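Local coordinates for pesticidal crystal protein Cry2Aa (Bacillus thuringiensis serovar kurstaki, PDB 1I5P), which lyses midgut epithelial cells of dipteran and lepidopteran larvae by binding to them and causing colloid-osmotic rupture, at residues R112-L117 / R160-F164; L173-F177 / Y219-C223; Q284-F288 / P430-R434; N322-P327 / G386-S390. All blocks are in the same frame, centred on the assembly; numbering follows the deposited sequence.

Contact 1 of 4, residues R112-L117 / R160-F164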
loop_
_atom_site.group_PDB
_atom_site.type_symbol
_atom_site.label_atom_id
_atom_site.label_comp_id
_atom_site.label_asym_id
_atom_site.label_seq_id
_atom_site.Cartn_x
_atom_site.Cartn_y
_atom_site.Cartn_z
ATOM N N ARG A 112 15.214 -26.172 -12.293
ATOM C CA ARG A 112 13.791 -26.435 -12.485
ATOM C C ARG A 112 12.977 -25.152 -12.625
ATOM O O ARG A 112 12.106 -25.050 -13.490
ATOM C CB ARG A 112 13.234 -27.272 -11.329
ATOM C CG ARG A 112 11.772 -27.665 -11.520
ATOM C CD ARG A 112 11.565 -28.332 -12.878
ATOM N NE ARG A 112 10.181 -28.747 -13.095
ATOM C CZ ARG A 112 9.580 -29.733 -12.435
ATOM N NH1 ARG A 112 10.239 -30.418 -11.509
ATOM N NH2 ARG A 112 8.315 -30.037 -12.705
ATOM N N VAL A 113 13.256 -24.179 -11.762
ATOM C CA VAL A 113 12.558 -22.901 -11.808
ATOM C C VAL A 113 12.740 -22.290 -13.193
ATOM O O VAL A 113 11.775 -21.849 -13.819
ATOM C CB VAL A 113 13.109 -21.923 -10.743
ATOM C CG1 VAL A 113 12.765 -20.485 -11.117
ATOM C CG2 VAL A 113 12.527 -22.267 -9.380
ATOM N N ASN A 114 13.979 -22.270 -13.671
ATOM C CA ASN A 114 14.271 -21.713 -14.990
ATOM C C ASN A 114 13.528 -22.422 -16.116
ATOM O O ASN A 114 13.099 -21.786 -17.073
ATOM C CB ASN A 114 15.766 -21.768 -15.273
ATOM C CG ASN A 114 16.503 -20.579 -14.720
ATOM O OD1 ASN A 114 16.011 -19.456 -14.767
ATOM N ND2 ASN A 114 17.707 -20.813 -14.212
ATOM N N ALA A 115 13.383 -23.738 -16.001
ATOM C CA ALA A 115 12.672 -24.505 -17.018
ATOM C C ALA A 115 11.190 -24.155 -16.952
ATOM O O ALA A 115 10.512 -24.057 -17.979
ATOM C CB ALA A 115 12.881 -26.010 -16.790
ATOM N N GLU A 116 10.695 -23.962 -15.734
ATOM C CA GLU A 116 9.300 -23.611 -15.527
ATOM C C GLU A 116 8.994 -22.208 -16.039
ATOM O O GLU A 116 7.885 -21.949 -16.501
ATOM C CB GLU A 116 8.935 -23.714 -14.045
ATOM C CG GLU A 116 8.903 -25.130 -13.504
ATOM C CD GLU A 116 7.978 -26.036 -14.299
ATOM O OE1 GLU A 116 7.061 -25.514 -14.969
ATOM O OE2 GLU A 116 8.160 -27.272 -14.245
ATOM N N LEU A 117 9.964 -21.301 -15.953
ATOM C CA LEU A 117 9.746 -19.939 -16.441
ATOM C C LEU A 117 9.598 -19.979 -17.953
ATOM O O LEU A 117 8.767 -19.275 -18.533
ATOM C CB LEU A 117 10.913 -19.018 -16.066
ATOM C CG LEU A 117 11.018 -18.548 -14.606
ATOM C CD1 LEU A 117 12.233 -17.652 -14.455
ATOM C CD2 LEU A 117 9.758 -17.799 -14.201
ATOM N N ARG A 160 2.576 -26.113 -13.242
ATOM C CA ARG A 160 3.743 -25.265 -13.070
ATOM C C ARG A 160 3.844 -24.442 -11.785
ATOM O O ARG A 160 4.913 -24.372 -11.185
ATOM C CB ARG A 160 3.885 -24.347 -14.284
ATOM C CG ARG A 160 4.003 -25.101 -15.603
ATOM C CD ARG A 160 4.616 -24.230 -16.679
ATOM N NE ARG A 160 4.604 -24.869 -17.994
ATOM C CZ ARG A 160 5.503 -25.752 -18.421
ATOM N NH1 ARG A 160 6.511 -26.118 -17.644
ATOM N NH2 ARG A 160 5.396 -26.263 -19.638
ATOM N N LEU A 161 2.747 -23.828 -11.355
ATOM C CA LEU A 161 2.784 -22.995 -10.151
ATOM C C LEU A 161 3.468 -23.629 -8.933
ATOM O O LEU A 161 4.286 -22.981 -8.274
ATOM C CB LEU A 161 1.368 -22.540 -9.770
ATOM C CG LEU A 161 0.562 -21.616 -10.708
ATOM C CD1 LEU A 161 0.108 -20.400 -9.924
ATOM C CD2 LEU A 161 1.379 -21.183 -11.925
ATOM N N PRO A 162 3.149 -24.897 -8.621
ATOM C CA PRO A 162 3.765 -25.556 -7.469
ATOM C C PRO A 162 5.282 -25.497 -7.469
ATOM O O PRO A 162 5.911 -25.513 -6.412
ATOM C CB PRO A 162 3.222 -26.979 -7.565
ATOM C CG PRO A 162 1.842 -26.745 -8.104
ATOM C CD PRO A 162 2.140 -25.778 -9.234
ATOM N N GLN A 163 5.876 -25.411 -8.650
ATOM C CA GLN A 163 7.326 -25.357 -8.739
ATOM C C GLN A 163 7.907 -24.055 -8.211
ATOM O O GLN A 163 9.123 -23.906 -8.125
ATOM C CB GLN A 163 7.762 -25.584 -10.180
ATOM C CG GLN A 163 7.415 -26.974 -10.673
ATOM C CD GLN A 163 7.888 -28.051 -9.711
ATOM O OE1 GLN A 163 9.086 -28.195 -9.460
ATOM N NE2 GLN A 163 6.945 -28.814 -9.164
ATOM N N PHE A 164 7.044 -23.106 -7.866
ATOM C CA PHE A 164 7.517 -21.842 -7.320
ATOM C C PHE A 164 7.182 -21.808 -5.838
ATOM O O PHE A 164 7.205 -20.751 -5.209
ATOM C CB PHE A 164 6.867 -20.649 -8.033
ATOM C CG PHE A 164 7.189 -20.579 -9.498
ATOM C CD1 PHE A 164 6.272 -21.013 -10.442
ATOM C CD2 PHE A 164 8.433 -20.131 -9.929
ATOM C CE1 PHE A 164 6.582 -21.004 -11.800
ATOM C CE2 PHE A 164 8.759 -20.118 -11.288
ATOM C CZ PHE A 164 7.829 -20.560 -12.222
#
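A carboxylate held between two guanidinium groups can fasten a helix to a neighbouring segment, and E116 illustrates the principle. Its side chain leaves helix 107-135 in an m,m conformation, curling so that the two carboxylate oxygens serve different partners. OE2 accepts from NE of R112, one helical turn earlier, at 2.8 Å; the t,p start of the R112 side chain turns it along the helix toward E116 to make this i to i+4 salt bridge. OE1 faces the other segment and takes NH1 of R160 at 2.8 Å in a nearly straight hydrogen bond, with the acceptor close to the guanidinium plane. The R160 chain reaches that point by extending beyond its m chi1, and its NE is held by N123. In the N-terminal helical bundle of the delta-endotoxins, the domain associated with pore formation, this network ties helix 107-135 to R160 at the end of helix 145-160, just before the 3-10 turn 161-163 on the way to helix 170-193. Beside the charges, Q163 is also folded m,m, its CB lying 3.5 Å from CG of E116. Nearby, F164, with chi1 m, turns its ring to the helix: CE2 is 4.0 Å from CG1 of V113 and 3.9 Å from CD2 of L117, while CZ rests 3.8 Å from CB of E116. V113 also touches L173 and L176 of helix 170-193.

Contact 2 of 4, residues L173-F177 / Y219-C223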
loop_
_atom_site.group_PDB
_atom_site.type_symbol
_atom_site.label_atom_id
_atom_site.label_comp_id
_atom_site.label_asym_id
_atom_site.label_seq_id
_atom_site.Cartn_x
_atom_site.Cartn_y
_atom_site.Cartn_z
ATOM N N LEU A 173 11.136 -17.668 -3.276
ATOM C CA LEU A 173 10.402 -17.825 -4.521
ATOM C C LEU A 173 9.056 -17.104 -4.519
ATOM O O LEU A 173 8.386 -17.030 -5.546
ATOM C CB LEU A 173 10.172 -19.312 -4.791
ATOM C CG LEU A 173 11.421 -20.168 -5.021
ATOM C CD1 LEU A 173 11.058 -21.646 -4.987
ATOM C CD2 LEU A 173 12.038 -19.802 -6.366
ATOM N N LEU A 174 8.661 -16.568 -3.369
ATOM C CA LEU A 174 7.365 -15.896 -3.262
ATOM C C LEU A 174 7.108 -14.838 -4.354
ATOM O O LEU A 174 6.016 -14.800 -4.926
ATOM C CB LEU A 174 7.191 -15.290 -1.868
ATOM C CG LEU A 174 5.740 -15.019 -1.438
ATOM C CD1 LEU A 174 4.905 -16.303 -1.539
ATOM C CD2 LEU A 174 5.713 -14.477 -0.014
ATOM N N PRO A 175 8.096 -13.978 -4.660
ATOM C CA PRO A 175 7.871 -12.970 -5.701
ATOM C C PRO A 175 7.535 -13.649 -7.024
ATOM O O PRO A 175 6.603 -13.256 -7.711
ATOM C CB PRO A 175 9.199 -12.212 -5.737
ATOM C CG PRO A 175 9.631 -12.271 -4.311
ATOM C CD PRO A 175 9.378 -13.733 -3.978
ATOM N N LEU A 176 8.285 -14.687 -7.370
ATOM C CA LEU A 176 8.033 -15.410 -8.616
ATOM C C LEU A 176 6.664 -16.077 -8.578
ATOM O O LEU A 176 5.912 -16.019 -9.550
ATOM C CB LEU A 176 9.113 -16.470 -8.854
ATOM C CG LEU A 176 10.534 -16.013 -9.204
ATOM C CD1 LEU A 176 11.348 -17.222 -9.661
ATOM C CD2 LEU A 176 10.499 -14.967 -10.318
ATOM N N PHE A 177 6.335 -16.709 -7.457
ATOM C CA PHE A 177 5.042 -17.366 -7.346
ATOM C C PHE A 177 3.916 -16.349 -7.510
ATOM O O PHE A 177 2.902 -16.626 -8.148
ATOM C CB PHE A 177 4.894 -18.083 -6.000
ATOM C CG PHE A 177 3.508 -18.621 -5.764
ATOM C CD1 PHE A 177 3.083 -19.785 -6.396
ATOM C CD2 PHE A 177 2.597 -17.906 -4.991
ATOM C CE1 PHE A 177 1.770 -20.229 -6.269
ATOM C CE2 PHE A 177 1.281 -18.340 -4.857
ATOM C CZ PHE A 177 0.867 -19.504 -5.499
ATOM N N TYR A 219 -4.072 -19.187 -3.292
ATOM C CA TYR A 219 -2.886 -18.396 -3.560
ATOM C C TYR A 219 -2.710 -17.255 -2.564
ATOM O O TYR A 219 -1.589 -16.957 -2.149
ATOM C CB TYR A 219 -2.940 -17.854 -4.987
ATOM C CG TYR A 219 -3.016 -18.929 -6.054
ATOM C CD1 TYR A 219 -3.400 -18.609 -7.354
ATOM C CD2 TYR A 219 -2.704 -20.262 -5.770
ATOM C CE1 TYR A 219 -3.473 -19.579 -8.342
ATOM C CE2 TYR A 219 -2.773 -21.249 -6.760
ATOM C CZ TYR A 219 -3.161 -20.897 -8.042
ATOM O OH TYR A 219 -3.265 -21.851 -9.029
ATOM N N SER A 220 -3.810 -16.614 -2.181
ATOM C CA SER A 220 -3.740 -15.508 -1.227
ATOM C C SER A 220 -3.246 -16.010 0.117
ATOM O O SER A 220 -2.291 -15.467 0.677
ATOM C CB SER A 220 -5.112 -14.852 -1.046
ATOM O OG SER A 220 -5.524 -14.146 -2.208
ATOM N N ASN A 221 -3.891 -17.051 0.633
ATOM C CA ASN A 221 -3.495 -17.603 1.924
ATOM C C ASN A 221 -2.047 -18.086 1.912
ATOM O O ASN A 221 -1.309 -17.860 2.871
ATOM C CB ASN A 221 -4.432 -18.746 2.332
ATOM C CG ASN A 221 -5.828 -18.260 2.712
ATOM O OD1 ASN A 221 -6.033 -17.080 3.007
ATOM N ND2 ASN A 221 -6.792 -19.177 2.723
ATOM N N TYR A 222 -1.635 -18.736 0.826
ATOM C CA TYR A 222 -0.262 -19.222 0.730
ATOM C C TYR A 222 0.739 -18.075 0.848
ATOM O O TYR A 222 1.746 -18.189 1.548
ATOM C CB TYR A 222 -0.030 -19.954 -0.595
ATOM C CG TYR A 222 1.423 -20.322 -0.811
ATOM C CD1 TYR A 222 2.014 -21.378 -0.114
ATOM C CD2 TYR A 222 2.224 -19.576 -1.672
ATOM C CE1 TYR A 222 3.372 -21.680 -0.270
ATOM C CE2 TYR A 222 3.578 -19.864 -1.833
ATOM C CZ TYR A 222 4.147 -20.911 -1.135
ATOM O OH TYR A 222 5.492 -21.172 -1.309
ATOM N N CYS A 223 0.464 -16.969 0.159
ATOM C CA CYS A 223 1.352 -15.807 0.204
ATOM C C CYS A 223 1.387 -15.195 1.598
ATOM O O CYS A 223 2.453 -14.897 2.132
ATOM C CB CYS A 223 0.899 -14.742 -0.802
ATOM S SG CYS A 223 1.160 -15.184 -2.523
#
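Segments 173-177 of helix 170-193 and 219-223 of helix 202-232 run almost antiparallel, their N-to-C directions 164° apart, with local axes 11.4 Å from each other at closest approach. That spacing is wide enough for large side chains to fill the interface, and the nearest alpha carbons, those of L174 and C223, are 6.9 Å apart. P175 interrupts the bonding of its helix here: its nitrogen has no hydrogen to give, and the nitrogen of L176 also lacks a bond to the preceding turn. The pattern resumes with F177 N to L173 O at 2.8 Å. Aromatic rings dominate the filling. F177, directed toward the partner helix, receives the edge of Y222 on one face in an edge-to-face pair, with centroids 5.0 Å apart and planes at 71°. Its own edge points at the face of Y219 in an offset T-shaped pair, with centroids 5.5 Å apart and planes at 88°. SG of C223 lies at the edge of the same ring, 3.9 Å from CE2 of F177. L174 extends the apolar surface, placing CD1 3.8 Å from CE2 of Y222 and 4.0 Å from SG of C223. The hydroxyl of Y219 is bonded to H184. L174 also touches V252 and Y219 touches W259, both on helix 238-259. Here F177, Y219 and Y222 form an aromatic cluster between two antiparallel helices of the delta-endotoxin N-terminal helical bundle.

Contact 3 of 4, residues Q284-F288 / P430-R434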
loop_
_atom_site.group_PDB
_atom_site.type_symbol
_atom_site.label_atom_id
_atom_site.label_comp_id
_atom_site.label_asym_id
_atom_site.label_seq_id
_atom_site.Cartn_x
_atom_site.Cartn_y
_atom_site.Cartn_z
ATOM N N GLN A 284 20.464 4.882 14.232
ATOM C CA GLN A 284 19.250 4.114 14.488
ATOM C C GLN A 284 19.646 2.670 14.778
ATOM O O GLN A 284 19.686 1.835 13.880
ATOM C CB GLN A 284 18.330 4.203 13.270
ATOM C CG GLN A 284 18.056 5.641 12.842
ATOM C CD GLN A 284 19.100 6.198 11.881
ATOM O OE1 GLN A 284 20.240 5.738 11.837
ATOM N NE2 GLN A 284 18.709 7.209 11.111
ATOM N N THR A 285 19.913 2.385 16.049
ATOM C CA THR A 285 20.387 1.073 16.476
ATOM C C THR A 285 19.413 0.066 17.073
ATOM O O THR A 285 19.681 -1.133 17.056
ATOM C CB THR A 285 21.519 1.244 17.503
ATOM O OG1 THR A 285 21.092 2.164 18.518
ATOM C CG2 THR A 285 22.771 1.781 16.839
ATOM N N GLN A 286 18.297 0.529 17.612
ATOM C CA GLN A 286 17.365 -0.400 18.230
ATOM C C GLN A 286 16.915 -1.517 17.295
ATOM O O GLN A 286 16.642 -1.296 16.118
ATOM C CB GLN A 286 16.161 0.356 18.784
ATOM C CG GLN A 286 15.184 -0.517 19.543
ATOM C CD GLN A 286 14.208 0.295 20.369
ATOM O OE1 GLN A 286 14.013 1.485 20.129
ATOM N NE2 GLN A 286 13.580 -0.348 21.341
ATOM N N SER A 287 16.854 -2.727 17.837
ATOM C CA SER A 287 16.445 -3.887 17.064
ATOM C C SER A 287 15.005 -4.213 17.443
ATOM O O SER A 287 14.612 -4.048 18.595
ATOM C CB SER A 287 17.368 -5.074 17.374
ATOM O OG SER A 287 17.180 -6.135 16.455
ATOM N N PHE A 288 14.213 -4.657 16.477
ATOM C CA PHE A 288 12.817 -4.984 16.757
ATOM C C PHE A 288 12.433 -6.370 16.271
ATOM O O PHE A 288 13.043 -6.914 15.345
ATOM C CB PHE A 288 11.874 -3.966 16.096
ATOM C CG PHE A 288 12.142 -2.539 16.485
ATOM C CD1 PHE A 288 13.026 -1.757 15.748
ATOM C CD2 PHE A 288 11.521 -1.979 17.601
ATOM C CE1 PHE A 288 13.289 -0.438 16.111
ATOM C CE2 PHE A 288 11.778 -0.660 17.973
ATOM C CZ PHE A 288 12.666 0.109 17.226
ATOM N N PRO A 430 12.038 7.654 18.753
ATOM C CA PRO A 430 13.173 8.217 19.489
ATOM C C PRO A 430 14.310 7.192 19.406
ATOM O O PRO A 430 14.111 6.092 18.882
ATOM C CB PRO A 430 12.623 8.342 20.903
ATOM C CG PRO A 430 11.774 7.118 21.003
ATOM C CD PRO A 430 11.004 7.178 19.687
ATOM N N LEU A 431 15.483 7.529 19.931
ATOM C CA LEU A 431 16.608 6.598 19.886
ATOM C C LEU A 431 16.216 5.244 20.472
ATOM O O LEU A 431 16.548 4.195 19.920
ATOM C CB LEU A 431 17.812 7.162 20.649
ATOM C CG LEU A 431 19.065 6.272 20.661
ATOM C CD1 LEU A 431 19.552 6.042 19.237
ATOM C CD2 LEU A 431 20.156 6.928 21.502
ATOM N N VAL A 432 15.496 5.270 21.585
ATOM C CA VAL A 432 15.061 4.039 22.234
ATOM C C VAL A 432 13.594 4.124 22.629
ATOM O O VAL A 432 13.193 5.026 23.368
ATOM C CB VAL A 432 15.887 3.748 23.516
ATOM C CG1 VAL A 432 15.469 2.410 24.109
ATOM C CG2 VAL A 432 17.375 3.746 23.200
ATOM N N ILE A 433 12.794 3.190 22.129
ATOM C CA ILE A 433 11.377 3.147 22.461
ATOM C C ILE A 433 11.252 2.240 23.677
ATOM O O ILE A 433 11.744 1.114 23.667
ATOM C CB ILE A 433 10.541 2.545 21.321
ATOM C CG1 ILE A 433 10.724 3.373 20.049
ATOM C CG2 ILE A 433 9.073 2.475 21.737
ATOM C CD1 ILE A 433 10.132 2.740 18.813
ATOM N N ARG A 434 10.599 2.737 24.721
ATOM C CA ARG A 434 10.419 1.975 25.953
ATOM C C ARG A 434 9.619 0.705 25.684
ATOM O O ARG A 434 8.756 0.685 24.803
ATOM C CB ARG A 434 9.683 2.834 26.992
ATOM C CG ARG A 434 10.113 4.299 26.998
ATOM C CD ARG A 434 9.600 5.060 28.219
ATOM N NE ARG A 434 8.153 5.288 28.245
ATOM C CZ ARG A 434 7.349 4.886 29.229
ATOM N NH1 ARG A 434 7.849 4.220 30.262
ATOM N NH2 ARG A 434 6.052 5.176 29.205
HETATM O O HOH W 1 18.603 2.186 20.391
HETATM O O HOH W 2 13.918 3.364 18.019
HETATM O O HOH W 3 17.276 3.346 17.323
#
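Two segments of a beta-prism domain, here the middle domain of the toxin, can be joined by one amide side chain that imitates a backbone. Q286, extended t,t, aims its carboxamide at I433: OE1 accepts from I433 N at 2.9 Å, while NE2 gives a weak bond to I433 O at 3.3 Å. Both the backbone N and O of I433 are thus met by one side chain. Water 2, with more acceptors in reach than protons, lies 2.8 Å from Q286 OE1 and 2.9 Å from P430 O and can donate to either. Water 3 accepts from Q286 N at 3.0 Å and donates to L431 O at 2.8 Å; water 1 also donates to L431 O, at 2.9 Å, and bonds to T285 OG1 at 3.1 Å. S287 OG is bonded to N235, and F288 pairs through its backbone with T236 of strand 235-237. L438 of helix 435-438 touches Q286, F288 and I433. On the apolar side, F288 CE2 approaches I433 CD1 to 3.9 Å.

Contact 4 of 4, residues N322-P327 / G386-S390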
loop_
_atom_site.group_PDB
_atom_site.type_symbol
_atom_site.label_atom_id
_atom_site.label_comp_id
_atom_site.label_asym_id
_atom_site.label_seq_id
_atom_site.Cartn_x
_atom_site.Cartn_y
_atom_site.Cartn_z
ATOM N N ASN A 322 37.917 20.235 20.453
ATOM C CA ASN A 322 38.554 18.991 20.879
ATOM C C ASN A 322 39.633 19.288 21.913
ATOM O O ASN A 322 40.528 20.101 21.680
ATOM C CB ASN A 322 39.181 18.258 19.691
ATOM C CG ASN A 322 38.233 17.265 19.057
ATOM O OD1 ASN A 322 37.056 17.195 19.419
ATOM N ND2 ASN A 322 38.735 16.490 18.103
ATOM N N ILE A 323 39.538 18.620 23.056
ATOM C CA ILE A 323 40.495 18.804 24.135
ATOM C C ILE A 323 41.243 17.492 24.354
ATOM O O ILE A 323 40.944 16.483 23.712
ATOM C CB ILE A 323 39.771 19.222 25.443
ATOM C CG1 ILE A 323 40.787 19.612 26.521
ATOM C CG2 ILE A 323 38.886 18.082 25.928
ATOM C CD1 ILE A 323 41.605 20.847 26.189
ATOM N N GLY A 324 42.220 17.510 25.254
ATOM C CA GLY A 324 42.983 16.307 25.526
ATOM C C GLY A 324 44.251 16.245 24.703
ATOM O O GLY A 324 44.963 15.245 24.734
ATOM N N GLY A 325 44.528 17.312 23.958
ATOM C CA GLY A 325 45.729 17.355 23.144
ATOM C C GLY A 325 45.505 17.116 21.664
ATOM O O GLY A 325 46.364 17.440 20.843
ATOM N N LEU A 326 44.354 16.544 21.324
ATOM C CA LEU A 326 44.031 16.260 19.929
ATOM C C LEU A 326 43.704 17.528 19.161
ATOM O O LEU A 326 43.278 18.530 19.739
ATOM C CB LEU A 326 42.846 15.294 19.833
ATOM C CG LEU A 326 43.073 13.831 20.221
ATOM C CD1 LEU A 326 41.736 13.107 20.257
ATOM C CD2 LEU A 326 44.032 13.163 19.236
ATOM N N PRO A 327 43.909 17.499 17.838
ATOM C CA PRO A 327 43.623 18.663 16.996
ATOM C C PRO A 327 42.166 18.608 16.498
ATOM O O PRO A 327 41.365 17.822 17.009
ATOM C CB PRO A 327 44.657 18.525 15.882
ATOM C CG PRO A 327 44.711 17.040 15.674
ATOM C CD PRO A 327 44.588 16.433 17.071
ATOM N N GLY A 386 40.790 15.062 8.534
ATOM C CA GLY A 386 41.953 15.553 9.253
ATOM C C GLY A 386 42.618 14.471 10.078
ATOM O O GLY A 386 42.985 13.418 9.555
ATOM N N VAL A 387 42.769 14.724 11.374
ATOM C CA VAL A 387 43.398 13.762 12.272
ATOM C C VAL A 387 42.403 13.220 13.298
ATOM O O VAL A 387 42.385 12.023 13.586
ATOM C CB VAL A 387 44.594 14.396 13.030
ATOM C CG1 VAL A 387 45.853 13.577 12.794
ATOM C CG2 VAL A 387 44.807 15.831 12.571
ATOM N N ALA A 388 41.573 14.103 13.845
ATOM C CA ALA A 388 40.595 13.693 14.844
ATOM C C ALA A 388 39.280 14.451 14.715
ATOM O O ALA A 388 38.494 14.513 15.663
ATOM C CB ALA A 388 41.170 13.885 16.238
ATOM N N THR A 389 39.041 15.032 13.544
ATOM C CA THR A 389 37.812 15.776 13.311
ATOM C C THR A 389 36.731 14.836 12.790
ATOM O O THR A 389 36.970 14.057 11.868
ATOM C CB THR A 389 38.025 16.901 12.276
ATOM O OG1 THR A 389 38.952 17.862 12.798
ATOM C CG2 THR A 389 36.705 17.590 11.958
ATOM N N SER A 390 35.547 14.908 13.391
ATOM C CA SER A 390 34.423 14.076 12.977
ATOM C C SER A 390 33.139 14.892 12.983
ATOM O O SER A 390 33.055 15.947 13.623
ATOM C CB SER A 390 34.257 12.880 13.913
ATOM O OG SER A 390 33.720 13.291 15.158
#
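A tight loop can be closed by one side chain near its start, and N322 does this here. Its ND2 donates to P327 O, five residues on, at 3.1 Å, and also makes a weak hydrogen bond of 3.1 Å to A388 O of the other segment. A single amide nitrogen therefore spans the loop and touches its neighbour, while OD1 is bonded to T330. I323 then carries the chain away from 386-390 into G324 and G325, whose phi angles of 94° and 103° let the loop reverse; at these angles a beta carbon would collide with the preceding carbonyl oxygen. L326 brings the chain back, its CD1 lying 4.1 Å from CB of A388. P327 makes the closest apolar approach, with CG 3.3 Å from CG2 of V387, and its CD is 4.3 Å from CB of A388. The result is a small, largely exposed contact burying 203 Å². The loop connects antiparallel strands 308-321 and 329-342 as a hairpin of the middle, beta-prism domain, and 386-390 leads from strand 381-385 into strand 389-393. Strand 389-393 runs parallel to 329-342: S390 bonds through its backbone to S329 and T331, and T389 OG1 accepts from S329 N.

In the fold
Contacts 1 and 2 come first along the chain, in the N-terminal helical domain; contacts 3 and 4 follow in the middle domain, both segments of contact 4 falling between those of contact 3. Segment 160-164 lies in the loop leading to helix 170-193, which carries one side of contact 2; V113 and F164 of contact 1 pack on that helix, and the centres are 13 Å apart, so the bundle packs continuously. Contacts 3 and 4 are separate joins, nearest atoms about 16 Å apart. Contact 3 lies nearer the bundle, about 19 Å from contact 2 between nearest atoms, whereas contact 4 is at the distant hairpin tip, its centre 59 Å from that of contact 1.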